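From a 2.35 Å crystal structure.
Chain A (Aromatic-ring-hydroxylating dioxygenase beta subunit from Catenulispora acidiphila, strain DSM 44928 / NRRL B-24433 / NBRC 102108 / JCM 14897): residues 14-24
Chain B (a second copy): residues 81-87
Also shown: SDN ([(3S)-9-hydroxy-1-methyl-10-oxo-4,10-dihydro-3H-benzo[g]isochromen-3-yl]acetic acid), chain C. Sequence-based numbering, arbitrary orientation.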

# COMPACT_ATOMS: atom_id res chain seq x y z
N VAL A 14 -2.71 -13.37 -5.27
CA VAL A 14 -1.90 -12.50 -6.14
C VAL A 14 -1.04 -11.54 -5.29
O VAL A 14 0.16 -11.36 -5.56
CB VAL A 14 -2.77 -11.72 -7.13
CG1 VAL A 14 -1.88 -10.66 -7.87
CG2 VAL A 14 -3.46 -12.67 -8.11
N GLN A 15 -1.63 -10.95 -4.25
CA GLN A 15 -0.85 -10.05 -3.39
C GLN A 15 0.32 -10.79 -2.74
O GLN A 15 1.43 -10.25 -2.66
CB GLN A 15 -1.73 -9.46 -2.31
CG GLN A 15 -2.87 -8.65 -2.79
CD GLN A 15 -3.81 -8.30 -1.64
OE1 GLN A 15 -4.62 -9.12 -1.17
NE2 GLN A 15 -3.68 -7.09 -1.15
N GLN A 16 0.08 -12.03 -2.28
CA GLN A 16 1.14 -12.81 -1.64
C GLN A 16 2.26 -13.10 -2.63
O GLN A 16 3.45 -13.01 -2.29
CB GLN A 16 0.58 -14.12 -1.08
CG GLN A 16 1.64 -15.16 -0.70
CD GLN A 16 2.02 -15.10 0.80
OE1 GLN A 16 1.55 -14.24 1.53
NE2 GLN A 16 2.89 -16.02 1.23
N HIS A 17 1.88 -13.49 -3.85
CA HIS A 17 2.85 -13.79 -4.90
C HIS A 17 3.62 -12.53 -5.27
O HIS A 17 4.85 -12.55 -5.39
CB HIS A 17 2.09 -14.36 -6.12
CG HIS A 17 2.92 -14.53 -7.35
ND1 HIS A 17 3.81 -15.57 -7.51
CD2 HIS A 17 2.96 -13.81 -8.50
CE1 HIS A 17 4.40 -15.45 -8.69
NE2 HIS A 17 3.88 -14.41 -9.32
N GLN A 18 2.93 -11.40 -5.44
CA GLN A 18 3.67 -10.17 -5.78
C GLN A 18 4.63 -9.78 -4.67
O GLN A 18 5.77 -9.38 -4.93
CB GLN A 18 2.72 -9.04 -6.11
CG GLN A 18 2.00 -9.27 -7.44
CD GLN A 18 0.94 -8.25 -7.69
OE1 GLN A 18 0.39 -7.70 -6.74
NE2 GLN A 18 0.63 -8.00 -8.96
N ALA A 19 4.20 -9.93 -3.41
CA ALA A 19 5.05 -9.59 -2.29
C ALA A 19 6.33 -10.42 -2.29
O ALA A 19 7.44 -9.89 -2.17
CB ALA A 19 4.30 -9.80 -0.98
N ARG A 20 6.19 -11.75 -2.45
CA ARG A 20 7.38 -12.62 -2.47
C ARG A 20 8.30 -12.27 -3.64
O ARG A 20 9.51 -12.12 -3.46
CB ARG A 20 6.97 -14.10 -2.55
CG ARG A 20 6.21 -14.63 -1.35
CD ARG A 20 7.09 -15.31 -0.33
NE ARG A 20 6.32 -16.28 0.46
CZ ARG A 20 6.36 -16.39 1.79
NH1 ARG A 20 7.14 -15.58 2.51
NH2 ARG A 20 5.61 -17.30 2.39
N GLN A 21 7.74 -12.12 -4.85
CA GLN A 21 8.52 -11.64 -5.98
C GLN A 21 9.38 -10.45 -5.61
O GLN A 21 10.58 -10.41 -5.89
CB GLN A 21 7.60 -11.18 -7.11
CG GLN A 21 7.18 -12.16 -8.03
CD GLN A 21 6.40 -11.54 -9.15
OE1 GLN A 21 5.66 -10.55 -8.97
NE2 GLN A 21 6.48 -12.15 -10.32
N MET A 22 8.74 -9.39 -5.07
CA MET A 22 9.47 -8.15 -4.85
C MET A 22 10.43 -8.24 -3.68
O MET A 22 11.43 -7.52 -3.65
CB MET A 22 8.53 -6.96 -4.65
CG MET A 22 7.71 -6.57 -5.84
SD MET A 22 8.51 -6.95 -7.44
CE MET A 22 9.39 -5.30 -7.44
N HIS A 23 10.14 -9.09 -2.68
CA HIS A 23 11.13 -9.28 -1.62
C HIS A 23 12.43 -9.82 -2.19
O HIS A 23 13.53 -9.36 -1.83
CB HIS A 23 10.61 -10.21 -0.51
CG HIS A 23 9.47 -9.64 0.30
ND1 HIS A 23 8.67 -10.42 1.12
CD2 HIS A 23 8.99 -8.37 0.40
CE1 HIS A 23 7.75 -9.65 1.68
NE2 HIS A 23 7.92 -8.41 1.27
N ALA A 24 12.32 -10.73 -3.15
CA ALA A 24 13.50 -11.30 -3.78
C ALA A 24 14.19 -10.27 -4.67
O ALA A 24 15.41 -10.12 -4.62
CB ALA A 24 13.10 -12.54 -4.58
O4 SDN C . 9.91 -5.59 -11.18
C11 SDN C . 9.04 -4.50 -11.17
C12 SDN C . 9.47 -3.21 -11.50
C13 SDN C . 10.95 -3.00 -11.88
O5 SDN C . 11.70 -3.92 -11.90
C14 SDN C . 11.42 -1.61 -12.24
C15 SDN C . 12.90 -1.39 -12.65
O3 SDN C . 13.14 -0.28 -13.55
C16 SDN C . 14.03 -2.37 -12.31
C10 SDN C . 7.72 -4.69 -10.78
C9 SDN C . 6.83 -3.61 -10.74
C8 SDN C . 7.25 -2.33 -11.08
C7 SDN C . 8.57 -2.12 -11.45
C6 SDN C . 9.04 -0.68 -11.82
C5 SDN C . 10.50 -0.49 -12.22
C4 SDN C . 10.97 0.85 -12.59
C3 SDN C . 12.33 0.91 -13.26
C2 SDN C . 13.09 1.68 -12.20
C1 SDN C . 13.54 3.10 -12.45
O2 SDN C . 13.23 3.68 -13.51
O1 SDN C . 14.24 3.68 -11.56
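Chain B 81-87: TMLAIDE

A β-strand of chain B crosses one face of a chain A helix almost at right angles, held by a small apolar center and by side-chain hydrogen bonds to its backbone. Residues 81-86 are strand, and their direction makes an angle of 102° with that of helix 14-24; the axes approach to 6.7 Å. So close a crossing suits Ala19(A), whose short side chain points toward the strand: its CB lies 3.2 Å from O of Leu83(B) and 4.1 Å from CB of Ala84(B), another small residue pointing back at the helix. Met82(B) has phi/psi of 63/51, unusual for a strand, and all three of its chi angles are m. Its flexible thioether chain reaches the helix, placing CE 3.3 Å from CG of Met22(A), whose own CE lies 3.8 Å from C10 of the ligand SDN.

Farther along the strand, the Gln16(A) amide, which both donates and accepts, reads the backbone of Ile85(B): N of Ile85(B) donates to OE1 of Gln16(A) at 2.9 Å, and NE2 of Gln16(A) donates to O of Ile85(B), also at 2.9 Å. The CA-to-CB bond of Ile85(B) points away. His23(A) adds a weak hydrogen bond, from NE2 to O of Met82(B) at 3.0 Å, while the Arg20(A) guanidinium has CB of Ala84(B) over one face, 3.7 Å from NH1.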

# COMPACT_ATOMS: atom_id res chain seq x y z
N THR B 81 2.91 -2.19 3.07
CA THR B 81 2.62 -2.89 1.81
C THR B 81 3.43 -4.18 1.73
O THR B 81 4.31 -4.43 2.56
CB THR B 81 2.94 -2.01 0.58
OG1 THR B 81 4.33 -1.68 0.60
CG2 THR B 81 2.10 -0.74 0.55
N MET B 82 3.19 -4.97 0.69
CA MET B 82 4.03 -6.11 0.33
C MET B 82 4.03 -7.17 1.41
O MET B 82 5.06 -7.65 1.83
CB MET B 82 5.46 -5.67 -0.02
CG MET B 82 5.41 -4.53 -1.17
SD MET B 82 4.55 -4.80 -2.78
CE MET B 82 5.41 -6.17 -3.54
N LEU B 83 2.84 -7.57 1.83
CA LEU B 83 2.74 -8.55 2.91
C LEU B 83 2.90 -9.96 2.35
O LEU B 83 2.22 -10.33 1.39
CB LEU B 83 1.40 -8.45 3.65
CG LEU B 83 1.06 -9.56 4.68
CD1 LEU B 83 2.00 -9.40 5.87
CD2 LEU B 83 -0.39 -9.44 5.15
N ALA B 84 3.81 -10.75 2.94
CA ALA B 84 3.87 -12.19 2.68
C ALA B 84 3.79 -12.95 4.01
O ALA B 84 4.46 -12.57 4.97
CB ALA B 84 5.14 -12.57 1.91
N ILE B 85 2.93 -13.95 4.10
CA ILE B 85 2.77 -14.69 5.35
C ILE B 85 3.29 -16.12 5.16
O ILE B 85 3.38 -16.64 4.03
CB ILE B 85 1.31 -14.71 5.85
CG1 ILE B 85 0.43 -15.42 4.81
CG2 ILE B 85 0.80 -13.32 6.19
CD1 ILE B 85 -1.04 -15.56 5.25
N ASP B 86 3.67 -16.74 6.28
CA ASP B 86 4.15 -18.13 6.29
C ASP B 86 3.81 -18.79 7.64
O ASP B 86 3.81 -18.14 8.69
CB ASP B 86 5.66 -18.20 6.03
N GLU B 87 3.52 -20.09 7.59
CA GLU B 87 3.33 -20.86 8.82
C GLU B 87 4.64 -21.45 9.34
O GLU B 87 5.13 -21.05 10.41
CB GLU B 87 2.32 -21.97 8.61